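Local coordinates for acetyl xylan esterase (Metagenome, PDB 6XYC), which hydrolyses ester groups of natural xylans, acting as a bifunctional feruloyl and acetyl xylan esterase with an alpha/beta hydrolase fold, at residues G119-G124 against G260-G265; F169-M174 against N231-C236; A182-D185 against P189-V192; C236-L241 against A252-V257. One frame throughout, in Å; residues are numbered along the deposited sequence.

Contact 1: residues G119-G124 against G260-G265. With AES (4-(2-aminoethyl)benzenesulfonyl fluoride), chain B.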
# COMPACT_ATOMS: atom_id res chain seq x y z
N GLY A 119 -2.32 3.36 0.60
CA GLY A 119 -1.29 3.78 1.52
C GLY A 119 -0.70 5.08 1.02
O GLY A 119 -0.91 5.47 -0.13
N PHE A 120 0.04 5.77 1.90
CA PHE A 120 0.70 7.01 1.50
C PHE A 120 2.23 6.88 1.61
O PHE A 120 2.73 6.21 2.52
CB PHE A 120 0.17 8.23 2.32
CG PHE A 120 0.08 8.02 3.81
CD1 PHE A 120 -1.01 7.40 4.39
CD2 PHE A 120 1.08 8.51 4.64
CE1 PHE A 120 -1.08 7.23 5.76
CE2 PHE A 120 1.01 8.35 5.99
CZ PHE A 120 -0.07 7.71 6.55
N SER A 121 2.95 7.53 0.68
CA SER A 121 4.39 7.40 0.51
C SER A 121 4.73 5.91 0.49
O SER A 121 4.25 5.17 -0.37
CB SER A 121 5.14 8.16 1.60
OG SER A 121 6.46 8.45 1.16
N SER A 122 5.59 5.46 1.41
CA SER A 122 6.07 4.08 1.33
C SER A 122 4.91 3.12 1.44
O SER A 122 4.99 2.01 0.91
CB SER A 122 7.13 3.80 2.40
OG SER A 122 6.69 4.08 3.71
N GLY A 123 3.81 3.51 2.09
CA GLY A 123 2.62 2.68 2.09
C GLY A 123 1.91 2.67 0.75
O GLY A 123 1.27 1.68 0.39
N GLY A 124 1.99 3.77 0.01
CA GLY A 124 1.51 3.77 -1.36
C GLY A 124 2.37 2.91 -2.27
O GLY A 124 1.86 2.28 -3.20
N GLY A 260 -0.13 20.96 -3.44
CA GLY A 260 -0.13 19.93 -2.43
C GLY A 260 1.28 19.49 -2.06
O GLY A 260 2.15 19.33 -2.91
N GLY A 261 1.49 19.30 -0.77
CA GLY A 261 2.73 18.77 -0.25
C GLY A 261 2.67 17.26 -0.09
O GLY A 261 1.87 16.57 -0.74
N HIS A 262 3.53 16.76 0.78
CA HIS A 262 3.62 15.34 1.11
C HIS A 262 2.57 14.99 2.18
O HIS A 262 2.88 14.55 3.29
CB HIS A 262 5.04 15.03 1.57
CG HIS A 262 5.42 13.58 1.48
ND1 HIS A 262 5.46 12.89 0.29
CD2 HIS A 262 5.84 12.71 2.43
CE1 HIS A 262 5.84 11.64 0.52
NE2 HIS A 262 6.08 11.51 1.81
N GLY A 263 1.31 15.22 1.82
CA GLY A 263 0.21 15.09 2.75
C GLY A 263 -0.60 16.37 2.83
O GLY A 263 -1.80 16.39 2.55
N PRO A 264 0.04 17.46 3.24
CA PRO A 264 -0.66 18.75 3.31
C PRO A 264 -1.29 19.11 1.97
O PRO A 264 -0.65 19.04 0.92
CB PRO A 264 0.45 19.73 3.71
CG PRO A 264 1.42 18.89 4.49
CD PRO A 264 1.40 17.53 3.81
N GLY A 265 -2.56 19.52 2.03
CA GLY A 265 -3.36 19.82 0.86
C GLY A 265 -3.99 18.59 0.23
O GLY A 265 -5.03 18.71 -0.42
C3 AES B . 11.13 9.41 1.55
C2 AES B . 9.83 9.38 1.97
C1 AES B . 9.05 8.31 1.66
S AES B . 7.43 8.32 2.26
O1S AES B . 7.20 7.14 3.13
O2S AES B . 7.29 9.40 3.23
C6 AES B . 9.53 7.26 0.93
C5 AES B . 10.84 7.29 0.51
C4 AES B . 11.64 8.36 0.83
C7 AES B . 13.13 8.42 0.34
C8 AES B . 13.19 8.27 -1.20
N8 AES B . 14.50 8.68 -1.60
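H262 meets S121 from a tight turn that begins at G260, whose backbone is hydrogen-bonded to A229. G261 N bonds to P264 O at 2.7 Å, and a weak bond from G263 N to G261 O closes an inverse gamma turn centred on H262. The imidazole swings out with CG anti to the backbone N (chi1 -159°), which brings NE2 to the serine while ND1 pairs with D230 OD2. S121 OG lies at the ring edge near its plane, yet the bond from H262 NE2 is weak, 3.2 Å long and bent to 124°. S121 OG is joined covalently to AES S at 1.5 Å. H262 NE2 makes a straighter bond to AES O2S, 2.8 Å at 166°. In this alpha/beta hydrolase the Gly-x-Ser-x-Gly sequence G119-G123, between strand 114-120 and helix 122-131, fits a nucleophile elbow, and S121, H262 and D230 fit a Ser-His-Asp triad. S122 N donates to AES O1S (2.9 Å) and A49 N also bonds the inhibitor, consistent with an oxyanion hole. After H262, G263 adopts backbone angles at which a CB would be jammed against the carbonyl O of H262, and P264, whose O takes the G261 bond, follows.

Contact 2: residues F169-M174 against N231-C236. With AES (4-(2-aminoethyl)benzenesulfonyl fluoride), chain B.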
# COMPACT_ATOMS: atom_id res chain seq x y z
N PHE A 169 0.93 9.52 -3.31
CA PHE A 169 2.31 10.00 -3.47
C PHE A 169 3.36 8.96 -3.06
O PHE A 169 4.26 9.24 -2.26
CB PHE A 169 2.54 11.34 -2.74
CG PHE A 169 1.96 11.43 -1.33
CD1 PHE A 169 0.72 12.02 -1.11
CD2 PHE A 169 2.67 10.97 -0.22
CE1 PHE A 169 0.19 12.12 0.17
CE2 PHE A 169 2.13 11.06 1.06
CZ PHE A 169 0.89 11.64 1.26
N GLY A 170 3.29 7.77 -3.65
CA GLY A 170 4.23 6.71 -3.36
C GLY A 170 5.46 6.76 -4.23
O GLY A 170 5.40 7.10 -5.42
N PRO A 171 6.63 6.45 -3.65
CA PRO A 171 7.85 6.26 -4.43
C PRO A 171 7.81 4.91 -5.14
O PRO A 171 7.86 3.86 -4.48
CB PRO A 171 8.96 6.33 -3.39
CG PRO A 171 8.33 5.79 -2.15
CD PRO A 171 6.87 6.20 -2.20
N VAL A 172 7.72 4.93 -6.46
CA VAL A 172 7.41 3.71 -7.20
C VAL A 172 8.41 3.44 -8.32
O VAL A 172 8.34 2.40 -8.99
CB VAL A 172 5.99 3.78 -7.78
CG1 VAL A 172 4.95 3.87 -6.68
CG2 VAL A 172 5.86 4.97 -8.75
N ASP A 173 9.35 4.37 -8.53
CA ASP A 173 10.26 4.34 -9.67
C ASP A 173 11.63 4.80 -9.15
O ASP A 173 12.10 5.91 -9.40
CB ASP A 173 9.75 5.23 -10.80
CG ASP A 173 10.62 5.19 -12.04
OD1 ASP A 173 11.39 4.24 -12.22
OD2 ASP A 173 10.52 6.13 -12.86
N MET A 174 12.30 3.92 -8.39
CA MET A 174 13.51 4.32 -7.70
C MET A 174 14.70 4.47 -8.65
O MET A 174 15.73 5.04 -8.23
CB MET A 174 13.84 3.32 -6.60
CG MET A 174 13.38 3.77 -5.22
SD MET A 174 11.60 4.10 -5.12
CE MET A 174 10.94 2.44 -5.09
N ASN A 231 7.72 17.85 -1.65
CA ASN A 231 9.15 18.05 -1.48
C ASN A 231 9.85 16.83 -0.89
O ASN A 231 11.01 16.94 -0.46
CB ASN A 231 9.40 19.27 -0.59
CG ASN A 231 10.68 20.01 -0.94
OD1 ASN A 231 11.11 20.03 -2.09
ND2 ASN A 231 11.29 20.64 0.06
N VAL A 232 9.18 15.68 -0.84
CA VAL A 232 9.75 14.48 -0.23
C VAL A 232 9.82 13.36 -1.26
O VAL A 232 10.90 12.79 -1.49
CB VAL A 232 8.93 14.05 1.00
CG1 VAL A 232 9.50 12.77 1.59
CG2 VAL A 232 8.91 15.16 2.04
N VAL A 233 8.69 13.03 -1.87
CA VAL A 233 8.64 12.13 -3.01
C VAL A 233 8.20 12.95 -4.21
O VAL A 233 7.08 13.50 -4.20
CB VAL A 233 7.69 10.95 -2.78
CG1 VAL A 233 7.63 10.07 -4.02
CG2 VAL A 233 8.13 10.14 -1.57
N PRO A 234 9.00 13.08 -5.27
CA PRO A 234 8.64 14.01 -6.35
C PRO A 234 7.44 13.54 -7.17
O PRO A 234 7.25 12.35 -7.43
CB PRO A 234 9.91 14.09 -7.20
CG PRO A 234 10.67 12.83 -6.89
CD PRO A 234 10.34 12.49 -5.46
N HIS A 235 6.63 14.53 -7.55
CA HIS A 235 5.49 14.37 -8.44
C HIS A 235 5.81 13.52 -9.66
O HIS A 235 4.96 12.76 -10.15
CB HIS A 235 5.05 15.79 -8.83
CG HIS A 235 3.75 15.88 -9.58
ND1 HIS A 235 3.70 15.99 -10.95
CD2 HIS A 235 2.47 15.97 -9.14
CE1 HIS A 235 2.44 16.10 -11.33
NE2 HIS A 235 1.68 16.09 -10.25
N CYS A 236 7.04 13.62 -10.18
CA CYS A 236 7.39 12.87 -11.37
C CYS A 236 7.15 11.37 -11.19
O CYS A 236 6.87 10.66 -12.16
CB CYS A 236 8.86 13.12 -11.73
SG CYS A 236 10.07 12.61 -10.46
C3 AES B . 11.13 9.41 1.55
C2 AES B . 9.83 9.38 1.97
C1 AES B . 9.05 8.31 1.66
S AES B . 7.43 8.32 2.26
O1S AES B . 7.20 7.14 3.13
O2S AES B . 7.29 9.40 3.23
C6 AES B . 9.53 7.26 0.93
C5 AES B . 10.84 7.29 0.51
C4 AES B . 11.64 8.36 0.83
C7 AES B . 13.13 8.42 0.34
C8 AES B . 13.19 8.27 -1.20
N8 AES B . 14.50 8.68 -1.60
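Two loops of the alpha/beta hydrolase fold, following strands 164-168 and 222-227, meet through P171 and V233 to form one wall of the inhibitor pocket. V233 carries the contact, reaching from the 231-236 loop to the other. With CG1 anti to its backbone N (chi1 178°), it sends that methyl against the other loop, 3.8 Å from P171 N and 4.0 Å from P171 CB, and the two side chains cross at about a right angle. The second methyl turns to the ligand, with V233 CG2 3.8 Å from AES C1. P171 CG comes to the same side of the phenyl plane, 3.6 Å from AES C6, while V232 CG1 lies beside the C2-C3 edge of the ring, 3.4 Å from AES C2. Replacing V233 by alanine removes both methyls, which would probably leave P171 without its CG1 neighbour and the AES ring less supported at C1. The backbone here serves a second purpose: V232 N and V233 N both donate to D230 OD1, which is likely to help fix this carboxylate for its bond to H262. On the other loop V172 N and D173 N converge on Q237 OE1. The F169 carbonyl gets no such help; its oxygen is buried without a polar partner in the model and faces V233 CB at 3.9 Å.

Contact 3: residues A182-D185 against P189-V192. With AES (4-(2-aminoethyl)benzenesulfonyl fluoride), chain B.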
# COMPACT_ATOMS: atom_id res chain seq x y z
N ALA A 182 17.66 9.66 -11.84
CA ALA A 182 18.71 8.71 -11.52
C ALA A 182 18.42 8.10 -10.16
O ALA A 182 17.59 8.62 -9.41
CB ALA A 182 20.09 9.39 -11.53
N PRO A 183 19.09 6.99 -9.82
CA PRO A 183 18.92 6.41 -8.48
C PRO A 183 19.63 7.25 -7.42
O PRO A 183 20.58 7.99 -7.70
CB PRO A 183 19.55 5.02 -8.60
CG PRO A 183 19.78 4.79 -10.10
CD PRO A 183 19.97 6.17 -10.67
N ASN A 184 19.13 7.15 -6.19
CA ASN A 184 19.73 7.83 -5.06
C ASN A 184 20.99 7.10 -4.60
O ASN A 184 21.30 6.00 -5.05
CB ASN A 184 18.73 7.93 -3.90
CG ASN A 184 17.89 9.19 -3.96
OD1 ASN A 184 18.39 10.28 -4.25
ND2 ASN A 184 16.61 9.06 -3.66
N ASP A 185 21.72 7.73 -3.67
CA ASP A 185 22.96 7.16 -3.17
C ASP A 185 22.67 6.29 -1.94
O ASP A 185 21.52 6.07 -1.56
CB ASP A 185 23.99 8.26 -2.91
CG ASP A 185 23.63 9.16 -1.73
OD1 ASP A 185 22.75 8.81 -0.93
OD2 ASP A 185 24.24 10.24 -1.61
N PRO A 189 16.59 6.23 2.09
CA PRO A 189 15.75 5.14 2.61
C PRO A 189 15.70 3.91 1.72
O PRO A 189 15.65 2.79 2.25
CB PRO A 189 14.38 5.81 2.76
CG PRO A 189 14.71 7.28 3.02
CD PRO A 189 15.90 7.54 2.11
N GLU A 190 15.67 4.08 0.40
CA GLU A 190 15.65 2.90 -0.47
C GLU A 190 16.95 2.12 -0.38
O GLU A 190 16.95 0.90 -0.57
CB GLU A 190 15.37 3.30 -1.92
CG GLU A 190 16.33 4.32 -2.48
CD GLU A 190 15.72 5.71 -2.49
OE1 GLU A 190 15.63 6.33 -3.57
OE2 GLU A 190 15.33 6.18 -1.40
N ALA A 191 18.07 2.80 -0.10
CA ALA A 191 19.33 2.09 0.12
C ALA A 191 19.22 1.17 1.32
O ALA A 191 19.68 0.02 1.28
CB ALA A 191 20.47 3.09 0.32
N VAL A 192 18.60 1.64 2.41
CA VAL A 192 18.40 0.80 3.58
C VAL A 192 17.50 -0.38 3.24
O VAL A 192 17.74 -1.51 3.67
CB VAL A 192 17.80 1.64 4.73
CG1 VAL A 192 17.53 0.78 5.94
CG2 VAL A 192 18.73 2.80 5.08
C3 AES B . 11.13 9.41 1.55
C2 AES B . 9.83 9.38 1.97
C1 AES B . 9.05 8.31 1.66
S AES B . 7.43 8.32 2.26
O1S AES B . 7.20 7.14 3.13
O2S AES B . 7.29 9.40 3.23
C6 AES B . 9.53 7.26 0.93
C5 AES B . 10.84 7.29 0.51
C4 AES B . 11.64 8.36 0.83
C7 AES B . 13.13 8.42 0.34
C8 AES B . 13.19 8.27 -1.20
N8 AES B . 14.50 8.68 -1.60
O HOH W 1 16.92 5.41 -5.79
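N184 and E190 carry the hydrogen bonds between loop 182-185 and the start of helix 189-193. N184 ND2 donates to E190 OE1 at 2.9 Å. The acceptor lies close to the amide plane, whereas the donor comes from above the carboxylate, 42° out of its plane, and the two flat groups are turned 67° apart. A water adds a second link: it accepts from N184 N at 2.8 Å and donates to E190 OE1 at 2.7 Å, and so ties the same carboxylate oxygen to both backbone and side chain of N184. The other oxygen, E190 OE2, receives the inhibitor amine AES N8 at 2.6 Å. E190 CG sits between the backbone N and the carbonyl carbon, and a bend at chi2 brings the carboxylate round to span asparagine and amine. D185 turns its carboxylate to S187 N instead.

Van der Waals contacts flank these bonds. A191 CB faces D185 O at 3.7 Å, and P189 CG touches the first carbon of the ligand tail, AES C7, at 3.3 Å. With an alanine at E190 the ligand amine would probably be left without its carboxylate, and N184 ND2 without the acceptor that orients its amide.

At this end of the pocket the amine meets polar groups. If the primary amine is protonated, as is likely, its charge would be offset by E190, whose other oxygen is steadied by N184 and the water.

Contact 4: residues C236-L241 against A252-V257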
# COMPACT_ATOMS: atom_id res chain seq x y z
N CYS A 236 7.04 13.62 -10.18
CA CYS A 236 7.39 12.87 -11.37
C CYS A 236 7.15 11.37 -11.19
O CYS A 236 6.87 10.66 -12.16
CB CYS A 236 8.86 13.12 -11.73
SG CYS A 236 10.07 12.61 -10.46
N GLN A 237 7.25 10.88 -9.95
CA GLN A 237 7.05 9.46 -9.70
C GLN A 237 5.65 9.01 -10.13
O GLN A 237 5.49 7.97 -10.77
CB GLN A 237 7.29 9.16 -8.22
CG GLN A 237 8.74 9.25 -7.81
CD GLN A 237 9.53 8.03 -8.19
OE1 GLN A 237 9.19 6.91 -7.80
NE2 GLN A 237 10.60 8.22 -8.96
N SER A 238 4.63 9.80 -9.79
CA SER A 238 3.26 9.44 -10.15
C SER A 238 2.96 9.74 -11.62
O SER A 238 2.19 9.00 -12.25
CB SER A 238 2.27 10.18 -9.25
OG SER A 238 2.35 9.69 -7.92
N VAL A 239 3.54 10.80 -12.18
CA VAL A 239 3.45 11.02 -13.62
C VAL A 239 3.96 9.78 -14.35
O VAL A 239 3.32 9.26 -15.27
CB VAL A 239 4.25 12.27 -14.02
CG1 VAL A 239 4.35 12.36 -15.53
CG2 VAL A 239 3.60 13.53 -13.44
N ASN A 240 5.13 9.28 -13.93
CA ASN A 240 5.72 8.12 -14.58
C ASN A 240 4.84 6.89 -14.42
O ASN A 240 4.66 6.12 -15.38
CB ASN A 240 7.11 7.87 -14.00
CG ASN A 240 8.10 8.96 -14.36
OD1 ASN A 240 7.82 9.83 -15.19
ND2 ASN A 240 9.27 8.94 -13.72
N LEU A 241 4.28 6.67 -13.23
CA LEU A 241 3.42 5.51 -13.03
C LEU A 241 2.20 5.56 -13.94
O LEU A 241 1.83 4.54 -14.54
CB LEU A 241 3.00 5.41 -11.56
CG LEU A 241 2.29 4.12 -11.15
CD1 LEU A 241 3.15 2.90 -11.46
CD2 LEU A 241 1.93 4.14 -9.68
N ALA A 252 -5.47 3.56 -15.07
CA ALA A 252 -5.01 4.41 -14.00
C ALA A 252 -5.68 5.77 -14.10
O ALA A 252 -5.86 6.30 -15.20
CB ALA A 252 -3.49 4.58 -14.04
N THR A 253 -6.08 6.31 -12.95
CA THR A 253 -6.55 7.68 -12.83
C THR A 253 -5.54 8.44 -12.00
O THR A 253 -5.17 8.00 -10.90
CB THR A 253 -7.93 7.73 -12.16
OG1 THR A 253 -8.86 6.95 -12.93
CG2 THR A 253 -8.44 9.16 -12.08
N PHE A 254 -5.07 9.57 -12.52
CA PHE A 254 -4.02 10.36 -11.87
C PHE A 254 -4.60 11.72 -11.50
O PHE A 254 -5.04 12.47 -12.39
CB PHE A 254 -2.80 10.52 -12.76
CG PHE A 254 -1.71 11.38 -12.17
CD1 PHE A 254 -1.44 11.34 -10.80
CD2 PHE A 254 -0.96 12.22 -12.96
CE1 PHE A 254 -0.45 12.13 -10.25
CE2 PHE A 254 0.04 13.01 -12.42
CZ PHE A 254 0.29 12.97 -11.07
N ILE A 255 -4.61 12.03 -10.21
CA ILE A 255 -5.09 13.31 -9.70
C ILE A 255 -3.90 14.06 -9.11
O ILE A 255 -3.31 13.61 -8.12
CB ILE A 255 -6.20 13.12 -8.65
CG1 ILE A 255 -7.47 12.59 -9.31
CG2 ILE A 255 -6.48 14.43 -7.94
CD1 ILE A 255 -8.54 12.14 -8.33
N SER A 256 -3.56 15.19 -9.72
CA SER A 256 -2.49 16.05 -9.25
C SER A 256 -3.10 17.13 -8.36
O SER A 256 -4.08 17.77 -8.76
CB SER A 256 -1.76 16.69 -10.44
OG SER A 256 -0.65 17.46 -10.00
N VAL A 257 -2.54 17.30 -7.17
CA VAL A 257 -3.07 18.24 -6.18
C VAL A 257 -2.28 19.54 -6.31
O VAL A 257 -1.07 19.56 -5.99
CB VAL A 257 -2.98 17.67 -4.76
CG1 VAL A 257 -3.51 18.68 -3.74
CG2 VAL A 257 -3.74 16.35 -4.65
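The ring of F254 stands off its strand toward helix 236-248 and meets the turn at S238 and V239. CG anti to the backbone N (chi1 177°) extends the ring away from the strand, so that its outer end does the touching. S238 C lies over one face, offset toward the rim, and S238 CB comes closest, 3.5 Å from F254 CE1. The hydroxyl points elsewhere: OG lies anti to the carbonyl carbon and is hydrogen-bonded to H226 ND1 on strand 222-227, so of the serine side chain it is the methylene that packs on the ring. V239 meets the other meta carbon, its CG2 resting 3.7 Å from F254 CE2 in an oblique approach, with V239 CA at 4.1 Å from the same carbon. The contact thus closes a beta-alpha-beta crossover, in which strand 222-227, helix 236-248 and strand 252-257 follow one another and the two strands pair in parallel within the main sheet. Within the helix N240 N bonds to C236 O at 2.8 Å, holding the turn that presents S238 and V239. Just ahead of it, H235 brings its own ring to F254 with the planes at about 45°, and its NE2 is hydrogen-bonded to S256 OG on the strand. C236 is tied by SG to C180 in a disulfide.

Contacts 1, 2 and 3 all touch the inhibitor: contact 1 at its sulfonyl end, contact 2 along its ring and contact 3 at its amine. The centres of contacts 1 and 2 are about 9 Å apart, and H262 packs directly on F169, V232 and V233; the centre of contact 3 lies about 19 Å from that of contact 1. Along the chain contacts 2, 3 and 4 are all nested within the loop closed by contact 1, with contact 3 also inside contact 2. Contact 4 shares C236 with contact 2. The pocket loop 231-236 therefore runs straight into helix 236-248 of the crossover between strands 222-227 and 252-257 in the main sheet.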